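Side-chain contacts in type 6 secretion amidase effector 2 (PDB 6WIN), which probably hydrolyses amide bonds in the peptide part of bacterial peptidoglycan, acting as an antibacterial toxin of the type 6 secretion system: residues A[3-8]-A[74-79]; A[9-14]-A[28-33]; A[87-90]-A[96-99]. One frame throughout, in Å; residues are numbered along the deposited sequence.

Contact 1. Residues A[3-8]-A[74-79]; sequences YVYANA and AAFFLG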
ATOM      1  N   TYR A   3      -5.314   5.358  -9.127  1.00 20.43           N
ATOM      2  CA  TYR A   3      -6.425   5.287  -8.176  1.00 19.09           C
ATOM      3  C   TYR A   3      -6.160   6.255  -7.028  1.00 20.18           C
ATOM      4  O   TYR A   3      -5.109   6.188  -6.378  1.00 19.22           O
ATOM      5  CB  TYR A   3      -6.639   3.870  -7.623  1.00 14.90           C
ATOM      6  CG  TYR A   3      -7.015   2.807  -8.636  1.00 19.78           C
ATOM      7  CD1 TYR A   3      -8.314   2.713  -9.134  1.00 15.74           C
ATOM      8  CD2 TYR A   3      -6.073   1.886  -9.087  1.00 17.64           C
ATOM      9  CE1 TYR A   3      -8.663   1.725 -10.046  1.00 16.77           C
ATOM     10  CE2 TYR A   3      -6.406   0.898 -10.000  1.00 17.18           C
ATOM     11  CZ  TYR A   3      -7.705   0.824 -10.481  1.00 19.17           C
ATOM     12  OH  TYR A   3      -8.048  -0.161 -11.381  1.00 14.75           O
ATOM     13  N   VAL A   4      -7.118   7.151  -6.785  1.00 20.86           N
ATOM     14  CA  VAL A   4      -7.026   8.192  -5.766  1.00 18.84           C
ATOM     15  C   VAL A   4      -8.406   8.314  -5.119  1.00 22.68           C
ATOM     16  O   VAL A   4      -9.353   8.789  -5.758  1.00 21.78           O
ATOM     17  CB  VAL A   4      -6.582   9.546  -6.351  1.00 19.16           C
ATOM     18  CG1 VAL A   4      -6.525  10.624  -5.253  1.00 16.56           C
ATOM     19  CG2 VAL A   4      -5.226   9.424  -7.076  1.00 18.93           C
ATOM     20  N   TYR A   5      -8.529   7.871  -3.863  1.00 19.19           N
ATOM     21  CA  TYR A   5      -9.763   8.039  -3.096  1.00 23.21           C
ATOM     22  C   TYR A   5      -9.671   9.358  -2.343  1.00 18.74           C
ATOM     23  O   TYR A   5      -8.927   9.471  -1.362  1.00 19.80           O
ATOM     24  CB  TYR A   5      -9.994   6.873  -2.138  1.00 17.63           C
ATOM     25  CG  TYR A   5     -11.320   6.926  -1.393  1.00 17.12           C
ATOM     26  CD1 TYR A   5     -12.472   7.414  -2.008  1.00 19.68           C
ATOM     27  CD2 TYR A   5     -11.420   6.481  -0.075  1.00 22.01           C
ATOM     28  CE1 TYR A   5     -13.687   7.462  -1.335  1.00 18.08           C
ATOM     29  CE2 TYR A   5     -12.643   6.524   0.615  1.00 23.43           C
ATOM     30  CZ  TYR A   5     -13.770   7.016  -0.027  1.00 17.11           C
ATOM     31  OH  TYR A   5     -14.975   7.073   0.632  1.00 21.18           O
ATOM     32  N   ALA A   6     -10.420  10.356  -2.811  1.00 20.05           N
ATOM     33  CA  ALA A   6     -10.356  11.700  -2.253  1.00 29.16           C
ATOM     34  C   ALA A   6     -10.848  11.766  -0.812  1.00 29.10           C
ATOM     35  O   ALA A   6     -10.642  12.787  -0.145  1.00 27.27           O
ATOM     36  CB  ALA A   6     -11.182  12.655  -3.120  1.00 24.11           C
ATOM     37  N   ASN A   7     -11.496  10.720  -0.316  1.00 21.12           N
ATOM     38  CA  ASN A   7     -11.989  10.704   1.051  1.00 27.97           C
ATOM     39  C   ASN A   7     -11.219   9.724   1.927  1.00 27.42           C
ATOM     40  O   ASN A   7     -11.679   9.388   3.025  1.00 22.32           O
ATOM     41  CB  ASN A   7     -13.481  10.383   1.064  1.00 27.72           C
ATOM     42  CG  ASN A   7     -14.330  11.627   1.092  1.00 32.37           C
ATOM     43  OD1 ASN A   7     -14.563  12.197   2.159  1.00 37.53           O
ATOM     44  ND2 ASN A   7     -14.809  12.058  -0.080  1.00 31.08           N
ATOM     45  N   ALA A   8     -10.053   9.265   1.460  1.00 23.28           N
ATOM     46  CA  ALA A   8      -9.258   8.319   2.234  1.00 20.68           C
ATOM     47  C   ALA A   8      -8.948   8.864   3.620  1.00 19.33           C
ATOM     48  O   ALA A   8      -8.900   8.106   4.595  1.00 22.60           O
ATOM     49  CB  ALA A   8      -7.965   7.981   1.485  1.00 20.65           C
ATOM     50  N   ALA A  74      -1.261  -3.411   1.313  1.00 17.45           N
ATOM     51  CA  ALA A  74      -1.820  -2.355   0.483  1.00 17.33           C
ATOM     52  C   ALA A  74      -2.443  -1.313   1.396  1.00 16.85           C
ATOM     53  O   ALA A  74      -2.833  -1.622   2.526  1.00 17.69           O
ATOM     54  CB  ALA A  74      -2.861  -2.896  -0.514  1.00 18.92           C
ATOM     55  N   ALA A  75      -2.525  -0.073   0.915  1.00 16.15           N
ATOM     56  CA  ALA A  75      -2.992   1.007   1.776  1.00 17.65           C
ATOM     57  C   ALA A  75      -3.325   2.230   0.932  1.00 15.81           C
ATOM     58  O   ALA A  75      -3.049   2.273  -0.269  1.00 14.70           O
ATOM     59  CB  ALA A  75      -1.943   1.356   2.844  1.00 14.77           C
ATOM     60  N   PHE A  76      -3.932   3.224   1.579  1.00 13.70           N
ATOM     61  CA  PHE A  76      -4.106   4.549   0.996  1.00 18.58           C
ATOM     62  C   PHE A  76      -2.999   5.466   1.501  1.00 18.25           C
ATOM     63  O   PHE A  76      -2.771   5.560   2.710  1.00 17.59           O
ATOM     64  CB  PHE A  76      -5.461   5.169   1.353  1.00 15.75           C
ATOM     65  CG  PHE A  76      -6.660   4.416   0.836  1.00 18.66           C
ATOM     66  CD1 PHE A  76      -7.052   4.527  -0.497  1.00 17.95           C
ATOM     67  CD2 PHE A  76      -7.417   3.632   1.687  1.00 16.27           C
ATOM     68  CE1 PHE A  76      -8.172   3.863  -0.966  1.00 14.73           C
ATOM     69  CE2 PHE A  76      -8.541   2.961   1.226  1.00 15.24           C
ATOM     70  CZ  PHE A  76      -8.911   3.074  -0.113  1.00 18.16           C
ATOM     71  N   PHE A  77      -2.334   6.161   0.582  1.00 20.04           N
ATOM     72  CA  PHE A  77      -1.314   7.129   0.972  1.00 20.54           C
ATOM     73  C   PHE A  77      -1.948   8.350   1.634  1.00 20.50           C
ATOM     74  O   PHE A  77      -2.968   8.863   1.166  1.00 21.05           O
ATOM     75  CB  PHE A  77      -0.518   7.561  -0.254  1.00 13.28           C
ATOM     76  CG  PHE A  77       0.478   8.636   0.017  1.00 17.84           C
ATOM     77  CD1 PHE A  77       1.694   8.333   0.617  1.00 15.65           C
ATOM     78  CD2 PHE A  77       0.216   9.950  -0.348  1.00 18.39           C
ATOM     79  CE1 PHE A  77       2.638   9.337   0.862  1.00 19.07           C
ATOM     80  CE2 PHE A  77       1.146  10.954  -0.112  1.00 20.22           C
ATOM     81  CZ  PHE A  77       2.359  10.651   0.492  1.00 20.16           C
ATOM     82  N   LEU A  78      -1.336   8.830   2.721  1.00 15.52           N
ATOM     83  CA  LEU A  78      -1.803  10.060   3.363  1.00 18.17           C
ATOM     84  C   LEU A  78      -0.800  11.204   3.312  1.00 21.42           C
ATOM     85  O   LEU A  78      -1.203  12.349   3.122  1.00 23.73           O
ATOM     86  CB  LEU A  78      -2.185   9.809   4.834  1.00 15.32           C
ATOM     87  CG  LEU A  78      -3.343   8.863   5.154  1.00 21.72           C
ATOM     88  CD1 LEU A  78      -3.544   8.773   6.673  1.00 19.07           C
ATOM     89  CD2 LEU A  78      -4.637   9.270   4.447  1.00 21.04           C
ATOM     90  N   GLY A  79       0.488  10.935   3.492  1.00 21.04           N
ATOM     91  CA  GLY A  79       1.493  11.985   3.507  1.00 15.06           C
ATOM     92  C   GLY A  79       2.852  11.381   3.789  1.00 18.33           C
ATOM     93  O   GLY A  79       2.985  10.171   4.000  1.00 17.27           O
TER
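Tyr5 and Phe76 meet obliquely, the loop residue laying the root of its side chain against the ring of the strand residue. The ring planes stand at 47° with their centroids 5.8 Å apart, a pairing that is neither a stack nor a T-shaped contact. The closest approach is made by Tyr5 CB, which lies 3.7 Å from Phe76 CE1, while Tyr5 CD2 comes over one face of the Phe76 ring. With its CG anti to the backbone N (chi1 -175°), Tyr5 carries its ring onward past Phe76 to meet the ring of Tyr30. Its own face is also used from within the loop, where Asn7 N sits above it, toward the rim.

Ala8 takes up the base of the phenylalanine. Its methyl CB is 3.8 Å from Phe76 CB and 3.9 Å from Phe76 CG, so the small side chain touches the start of the ring while Tyr5 touches farther out. A type I turn brings the two loop residues round to the same aromatic group, closed by the bond from Ala8 N to Tyr5 O at 3.0 Å. Leu78 adds a looser touch: its CD2 lies 4.4 Å from Ala8 C. Leu78 and Gly79 form a classic beta bulge facing Trp86 of strand 84-89.

The contact between these segments is thus carried by apolar surfaces. Phe76 is buried, with Leu26 and Ile27 of helix 23-30, Val56 of the adjoining strand and Leu11 also against it. An N-terminal loop and a helix that share one aromatic residue on a central strand illustrate the packing of helix 23-30 against the antiparallel sheet, consistent with the papain-like fold of peptidoglycan amidases.

Contact 2. Residues A[9-14]-A[28-33]; sequences KALQDT and QHYIRV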
ATOM      1  N   LYS A   9      -8.745  10.180   3.734  1.00 22.18           N
ATOM      2  CA  LYS A   9      -8.444  10.755   5.040  1.00 23.73           C
ATOM      3  C   LYS A   9      -9.610  10.603   6.005  1.00 27.70           C
ATOM      4  O   LYS A   9      -9.397  10.584   7.222  1.00 26.47           O
ATOM      5  CB  LYS A   9      -8.054  12.226   4.895  1.00 32.91           C
ATOM      6  N   ALA A  10     -10.833  10.456   5.496  1.00 24.57           N
ATOM      7  CA  ALA A  10     -12.000  10.344   6.356  1.00 20.68           C
ATOM      8  C   ALA A  10     -12.174   8.949   6.949  1.00 24.27           C
ATOM      9  O   ALA A  10     -12.990   8.785   7.864  1.00 22.53           O
ATOM     10  CB  ALA A  10     -13.253  10.739   5.570  1.00 22.67           C
ATOM     11  N   LEU A  11     -11.424   7.946   6.472  1.00 18.04           N
ATOM     12  CA  LEU A  11     -11.636   6.568   6.921  1.00 17.36           C
ATOM     13  C   LEU A  11     -11.205   6.314   8.368  1.00 18.86           C
ATOM     14  O   LEU A  11     -11.516   5.243   8.907  1.00 15.19           O
ATOM     15  CB  LEU A  11     -10.882   5.590   6.020  1.00 17.42           C
ATOM     16  CG  LEU A  11     -11.296   5.510   4.551  1.00 19.70           C
ATOM     17  CD1 LEU A  11     -10.198   4.839   3.731  1.00 18.99           C
ATOM     18  CD2 LEU A  11     -12.618   4.765   4.400  1.00 16.46           C
ATOM     19  N   GLN A  12     -10.461   7.228   8.988  1.00 15.38           N
ATOM     20  CA  GLN A  12     -10.006   6.980  10.349  1.00 18.47           C
ATOM     21  C   GLN A  12     -11.194   6.627  11.237  1.00 20.81           C
ATOM     22  O   GLN A  12     -12.235   7.284  11.190  1.00 19.15           O
ATOM     23  CB  GLN A  12      -9.278   8.201  10.904  1.00 19.69           C
ATOM     24  CG  GLN A  12      -8.989   8.100  12.402  1.00 16.29           C
ATOM     25  CD  GLN A  12      -7.738   7.281  12.697  1.00 23.35           C
ATOM     26  OE1 GLN A  12      -7.003   6.903  11.784  1.00 21.93           O
ATOM     27  NE2 GLN A  12      -7.489   7.011  13.972  1.00 23.47           N
ATOM     28  N   ASP A  13     -11.053   5.541  11.993  1.00 18.23           N
ATOM     29  CA  ASP A  13     -12.001   5.074  12.985  1.00 20.70           C
ATOM     30  C   ASP A  13     -13.215   4.397  12.368  1.00 20.96           C
ATOM     31  O   ASP A  13     -14.120   4.033  13.115  1.00 19.26           O
ATOM     32  CB  ASP A  13     -12.480   6.204  13.897  1.00 19.60           C
ATOM     33  CG  ASP A  13     -11.493   6.508  14.990  1.00 22.86           C
ATOM     34  OD1 ASP A  13     -10.547   5.708  15.147  1.00 23.95           O
ATOM     35  OD2 ASP A  13     -11.664   7.533  15.686  1.00 26.42           O
ATOM     36  N   THR A  14     -13.264   4.202  11.049  1.00 15.47           N
ATOM     37  CA  THR A  14     -14.398   3.474  10.505  1.00 16.39           C
ATOM     38  C   THR A  14     -14.262   1.987  10.814  1.00 18.03           C
ATOM     39  O   THR A  14     -13.198   1.498  11.201  1.00 18.08           O
ATOM     40  CB  THR A  14     -14.547   3.683   8.989  1.00 20.01           C
ATOM     41  OG1 THR A  14     -13.325   3.355   8.312  1.00 17.82           O
ATOM     42  CG2 THR A  14     -14.929   5.121   8.669  1.00 19.26           C
ATOM     43  N   GLN A  28     -10.590  -2.443  -1.960  1.00 17.22           N
ATOM     44  CA  GLN A  28     -11.594  -2.954  -2.884  1.00 17.76           C
ATOM     45  C   GLN A  28     -12.996  -2.551  -2.472  1.00 20.08           C
ATOM     46  O   GLN A  28     -13.884  -2.459  -3.327  1.00 23.71           O
ATOM     47  CB  GLN A  28     -11.495  -4.474  -2.975  1.00 21.10           C
ATOM     48  CG  GLN A  28     -10.235  -4.968  -3.697  1.00 16.07           C
ATOM     49  CD  GLN A  28     -10.033  -6.466  -3.555  1.00 23.45           C
ATOM     50  OE1 GLN A  28     -10.544  -7.089  -2.622  1.00 24.84           O
ATOM     51  NE2 GLN A  28      -9.281  -7.056  -4.483  1.00 22.81           N
ATOM     52  N   HIS A  29     -13.220  -2.330  -1.173  1.00 15.68           N
ATOM     53  CA  HIS A  29     -14.540  -1.927  -0.715  1.00 15.34           C
ATOM     54  C   HIS A  29     -14.914  -0.559  -1.267  1.00 19.52           C
ATOM     55  O   HIS A  29     -16.060  -0.344  -1.687  1.00 19.90           O
ATOM     56  CB  HIS A  29     -14.591  -1.922   0.815  1.00 21.62           C
ATOM     57  CG  HIS A  29     -15.940  -1.581   1.367  1.00 20.91           C
ATOM     58  ND1 HIS A  29     -16.932  -2.521   1.536  1.00 21.55           N
ATOM     59  CD2 HIS A  29     -16.471  -0.399   1.758  1.00 19.17           C
ATOM     60  CE1 HIS A  29     -18.012  -1.937   2.025  1.00 22.31           C
ATOM     61  NE2 HIS A  29     -17.759  -0.648   2.168  1.00 20.55           N
ATOM     62  N   TYR A  30     -13.952   0.368  -1.318  1.00 16.35           N
ATOM     63  CA  TYR A  30     -14.241   1.719  -1.779  1.00 18.23           C
ATOM     64  C   TYR A  30     -13.921   1.966  -3.249  1.00 19.68           C
ATOM     65  O   TYR A  30     -14.558   2.831  -3.861  1.00 19.33           O
ATOM     66  CB  TYR A  30     -13.492   2.737  -0.920  1.00 11.72           C
ATOM     67  CG  TYR A  30     -14.002   2.758   0.508  1.00 19.68           C
ATOM     68  CD1 TYR A  30     -15.106   3.526   0.863  1.00 20.18           C
ATOM     69  CD2 TYR A  30     -13.402   1.978   1.485  1.00 16.73           C
ATOM     70  CE1 TYR A  30     -15.580   3.528   2.168  1.00 21.96           C
ATOM     71  CE2 TYR A  30     -13.855   1.979   2.774  1.00 18.50           C
ATOM     72  CZ  TYR A  30     -14.951   2.747   3.113  1.00 19.29           C
ATOM     73  OH  TYR A  30     -15.399   2.734   4.409  1.00 19.25           O
ATOM     74  N   ILE A  31     -12.952   1.251  -3.826  1.00 20.75           N
ATOM     75  CA  ILE A  31     -12.455   1.507  -5.184  1.00 21.59           C
ATOM     76  C   ILE A  31     -12.313   0.179  -5.911  1.00 17.29           C
ATOM     77  O   ILE A  31     -11.759  -0.774  -5.358  1.00 16.04           O
ATOM     78  CB  ILE A  31     -11.082   2.217  -5.180  1.00 24.44           C
ATOM     79  CG1 ILE A  31     -11.008   3.295  -4.100  1.00 22.27           C
ATOM     80  CG2 ILE A  31     -10.748   2.772  -6.574  1.00 25.07           C
ATOM     81  CD1 ILE A  31     -11.822   4.514  -4.405  1.00 24.41           C
ATOM     82  N   ARG A  32     -12.770   0.118  -7.169  1.00 20.94           N
ATOM     83  CA  ARG A  32     -12.608  -1.104  -7.962  1.00 18.26           C
ATOM     84  C   ARG A  32     -11.172  -1.188  -8.479  1.00 20.35           C
ATOM     85  O   ARG A  32     -10.874  -0.937  -9.648  1.00 17.85           O
ATOM     86  CB  ARG A  32     -13.604  -1.162  -9.114  1.00 20.80           C
ATOM     87  CG  ARG A  32     -13.543  -2.507  -9.861  1.00 28.74           C
ATOM     88  CD  ARG A  32     -14.855  -2.879 -10.530  1.00 31.51           C
ATOM     89  NE  ARG A  32     -16.010  -2.603  -9.677  1.00 23.86           N
ATOM     90  CZ  ARG A  32     -17.272  -2.736 -10.078  1.00 26.62           C
ATOM     91  NH1 ARG A  32     -17.526  -3.139 -11.318  1.00 24.60           N
ATOM     92  NH2 ARG A  32     -18.279  -2.457  -9.251  1.00 20.29           N
ATOM     93  N   VAL A  33     -10.257  -1.575  -7.586  1.00 18.95           N
ATOM     94  CA  VAL A  33      -8.871  -1.787  -8.001  1.00 19.61           C
ATOM     95  C   VAL A  33      -8.621  -3.186  -8.547  1.00 20.62           C
ATOM     96  O   VAL A  33      -7.527  -3.455  -9.062  1.00 19.42           O
ATOM     97  CB  VAL A  33      -7.919  -1.503  -6.825  1.00 18.03           C
ATOM     98  CG1 VAL A  33      -8.036  -0.050  -6.422  1.00 17.72           C
ATOM     99  CG2 VAL A  33      -8.261  -2.416  -5.653  1.00 17.25           C
TER
HETATM  100  O   HOH W   1     -14.006   1.601   6.381  1.00 17.74           O
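Leu11 O, on the residue whose side chain covers Tyr30, accepts two bonds from Thr14. Thr14 OG1 donates at 2.7 Å to Leu11 O, in the carbonyl plane and on a lone pair, and Thr14 N closes the type II turn on the same oxygen at 3.0 Å. The hydroxyl can bend back in this way because Thr14 OG1 lies between its own backbone N and carbonyl carbon (chi1 54°). It also receives a bond from a water, whose oxygen is 2.7 Å from Thr14 OG1 and 2.7 Å from Tyr30 OH. This water lies in the plane of the Tyr30 ring, at its edge, and bridges the two hydroxyls.

The direct contact is apolar. Leu11 CD2 comes over one face of the ring, closest to Tyr30 CZ at 3.3 Å, a tight fit. His29 CD2 sits over the centre of the other face, leaving the phenol sandwiched.

Tyr30 is the last residue of helix 23-30. Leu11 reaches from the preceding loop to Met88 on strand 84-89, and the Thr14 backbone pairs with Val100, just before strand 101-106.

Contact 3. Residues A[87-90]-A[96-99]; sequences VMDQ and AKPR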
ATOM      1  N   VAL A  87       0.074   6.167   6.162  1.00 17.62           N
ATOM      2  CA  VAL A  87      -0.915   5.489   5.328  1.00 17.35           C
ATOM      3  C   VAL A  87      -2.195   5.264   6.128  1.00 22.10           C
ATOM      4  O   VAL A  87      -2.214   5.338   7.356  1.00 17.24           O
ATOM      5  CB  VAL A  87      -0.402   4.140   4.770  1.00 20.44           C
ATOM      6  CG1 VAL A  87       0.961   4.306   4.086  1.00 14.38           C
ATOM      7  CG2 VAL A  87      -0.343   3.085   5.876  1.00 17.41           C
HETATM    8  N   MSE A  88      -3.274   4.981   5.403  1.00 17.32           N
HETATM    9  CA  MSE A  88      -4.541   4.516   5.967  1.00 14.39           C
HETATM   10  C   MSE A  88      -4.782   3.058   5.555  1.00 17.94           C
HETATM   11  O   MSE A  88      -4.794   2.742   4.346  1.00 20.80           O
HETATM   12  CB  MSE A  88      -5.680   5.429   5.488  1.00 16.29           C
HETATM   13  CG  MSE A  88      -7.062   5.151   6.080  1.00 14.97           C
HETATM   14 SE   MSE A  88      -7.157   5.763   7.930  1.00 19.49          SE
HETATM   15  CE  MSE A  88      -7.183   7.785   7.668  1.00  8.56           C
ATOM     16  N   ASP A  89      -4.937   2.151   6.523  1.00 14.96           N
ATOM     17  CA  ASP A  89      -5.020   0.738   6.173  1.00 13.94           C
ATOM     18  C   ASP A  89      -5.852  -0.038   7.187  1.00 19.62           C
ATOM     19  O   ASP A  89      -6.469   0.524   8.097  1.00 20.83           O
ATOM     20  CB  ASP A  89      -3.615   0.124   6.002  1.00 15.34           C
ATOM     21  CG  ASP A  89      -2.735   0.228   7.255  1.00 22.32           C
ATOM     22  OD1 ASP A  89      -3.201   0.682   8.319  1.00 19.09           O
ATOM     23  OD2 ASP A  89      -1.548  -0.167   7.158  1.00 22.62           O
ATOM     24  N   GLN A  90      -5.893  -1.351   6.985  1.00 17.51           N
ATOM     25  CA  GLN A  90      -6.499  -2.285   7.917  1.00 16.69           C
ATOM     26  C   GLN A  90      -5.807  -3.626   7.724  1.00 18.65           C
ATOM     27  O   GLN A  90      -5.099  -3.840   6.739  1.00 17.39           O
ATOM     28  CB  GLN A  90      -8.015  -2.425   7.685  1.00 19.70           C
ATOM     29  CG  GLN A  90      -8.356  -3.443   6.591  1.00 17.96           C
ATOM     30  CD  GLN A  90      -9.849  -3.606   6.345  1.00 21.82           C
ATOM     31  OE1 GLN A  90     -10.675  -2.902   6.929  1.00 21.23           O
ATOM     32  NE2 GLN A  90     -10.202  -4.544   5.468  1.00 19.80           N
ATOM     33  N   ALA A  96      -4.700  -5.507  17.426  1.00 31.64           N
ATOM     34  CA  ALA A  96      -3.786  -4.440  17.037  1.00 31.57           C
ATOM     35  C   ALA A  96      -4.431  -3.447  16.082  1.00 29.97           C
ATOM     36  O   ALA A  96      -3.974  -2.301  15.989  1.00 27.47           O
ATOM     37  CB  ALA A  96      -2.528  -5.031  16.395  1.00 27.50           C
ATOM     38  N   LYS A  97      -5.486  -3.854  15.387  1.00 29.27           N
ATOM     39  CA  LYS A  97      -6.105  -3.042  14.340  1.00 25.44           C
ATOM     40  C   LYS A  97      -7.618  -3.169  14.464  1.00 23.85           C
ATOM     41  O   LYS A  97      -8.280  -3.744  13.594  1.00 25.21           O
ATOM     42  CB  LYS A  97      -5.611  -3.491  12.958  1.00 20.82           C
ATOM     43  CG  LYS A  97      -5.757  -2.464  11.834  1.00 20.08           C
ATOM     44  CD  LYS A  97      -4.807  -1.275  11.994  1.00 19.53           C
ATOM     45  CE  LYS A  97      -4.867  -0.375  10.776  1.00 20.47           C
ATOM     46  NZ  LYS A  97      -4.052   0.866  10.904  1.00 15.37           N
ATOM     47  N   PRO A  98      -8.202  -2.660  15.560  1.00 26.02           N
ATOM     48  CA  PRO A  98      -9.664  -2.765  15.715  1.00 26.97           C
ATOM     49  C   PRO A  98     -10.442  -1.973  14.677  1.00 24.25           C
ATOM     50  O   PRO A  98     -11.546  -2.387  14.295  1.00 26.67           O
ATOM     51  CB  PRO A  98      -9.907  -2.231  17.136  1.00 21.61           C
ATOM     52  CG  PRO A  98      -8.744  -1.340  17.407  1.00 24.16           C
ATOM     53  CD  PRO A  98      -7.577  -1.997  16.719  1.00 25.23           C
ATOM     54  N   ARG A  99      -9.906  -0.844  14.214  1.00 20.84           N
ATOM     55  CA  ARG A  99     -10.572  -0.010  13.227  1.00 20.38           C
ATOM     56  C   ARG A  99      -9.637   0.246  12.050  1.00 23.33           C
ATOM     57  O   ARG A  99      -8.435  -0.032  12.104  1.00 22.97           O
ATOM     58  CB  ARG A  99     -11.014   1.328  13.827  1.00 18.99           C
ATOM     59  CG  ARG A  99     -11.562   1.246  15.251  1.00 23.25           C
ATOM     60  CD  ARG A  99     -12.924   0.547  15.347  1.00 22.41           C
ATOM     61  NE  ARG A  99     -13.147   0.115  16.720  1.00 25.36           N
ATOM     62  CZ  ARG A  99     -13.836  -0.960  17.084  1.00 26.02           C
ATOM     63  NH1 ARG A  99     -14.413  -1.727  16.182  1.00 26.13           N
ATOM     64  NH2 ARG A  99     -13.940  -1.269  18.369  1.00 31.21           N
TER
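Asp89 and Lys97 form a buried salt bridge across the connection between strands 84-89 and 101-106, neighbours at one side of the antiparallel sheet. Strand 84-89 ends at Asp89, and the lysine returns from the loop that leads to the next strand.

The charged interaction is a single short bond: Lys97 NZ donates to Asp89 OD1 at 2.7 Å, arriving nearly in line with the C-O bond. The two side chains cross at about a right angle. Lys97 is bent at chi2 (70°) and then runs extended to its amine, which is also bonded to Ser101 OG. With CG set between the backbone N and the carbonyl carbon (chi1 59°), the Asp89 carboxylate turns its OD1 to the amine. Its second oxygen is occupied as well, since OD2 forms a salt bridge with Arg103 NE and a hydrogen bond with His73 NE2. Both carboxylate oxygens are therefore held, which limits rotation of the group. His73, just before strand 74-81, and Asp89 may correspond, by analogy with papain-like amidases, to a histidine and its polar partner; whatever the role of that pair, Lys97 helps to hold the carboxylate in place.

Other polar ends are engaged by neighbouring loops. Gln90 NE2 bonds to the carbonyls of Val17 and Gln22, Lys16 NZ reaches Lys97 O, and exposed Arg99 forms a salt bridge with Glu15.

Van der Waals packing comes from the aliphatic part of the lysine, which passes over the backbone at the end of the strand. Lys97 CG lies 4.0 Å from Gln90 CA, and Lys97 CE is 3.8 Å from that same atom. The last methylene is also pressed against polar atoms, with Lys97 CE 3.2 Å from the backbone oxygen Asp89 O.

How the contacts relate
The three contacts meet around Met88, a selenomethionine, and Phe76. Contacts 1 and 2 have centres about 8 Å apart and share packing: Phe76 CE2 lies 3.5 Å from Leu11 CD1. Contact 1 joins contact 3 through the sheet, where Phe76 O and Met88 N, 2.8 Å apart, probably form a hydrogen bond between adjacent strands; the two contact centres are about 13 Å apart. Contacts 2 and 3, about 11 Å apart between centres, touch where Leu11 CB lies 3.8 Å from Met88 CG. Contact 3 includes the aspartate bonded to His73, which may lie near the active site if the papain-like analogy holds, whereas contacts 1 and 2 bind the N-terminal segment to the helix and sheet.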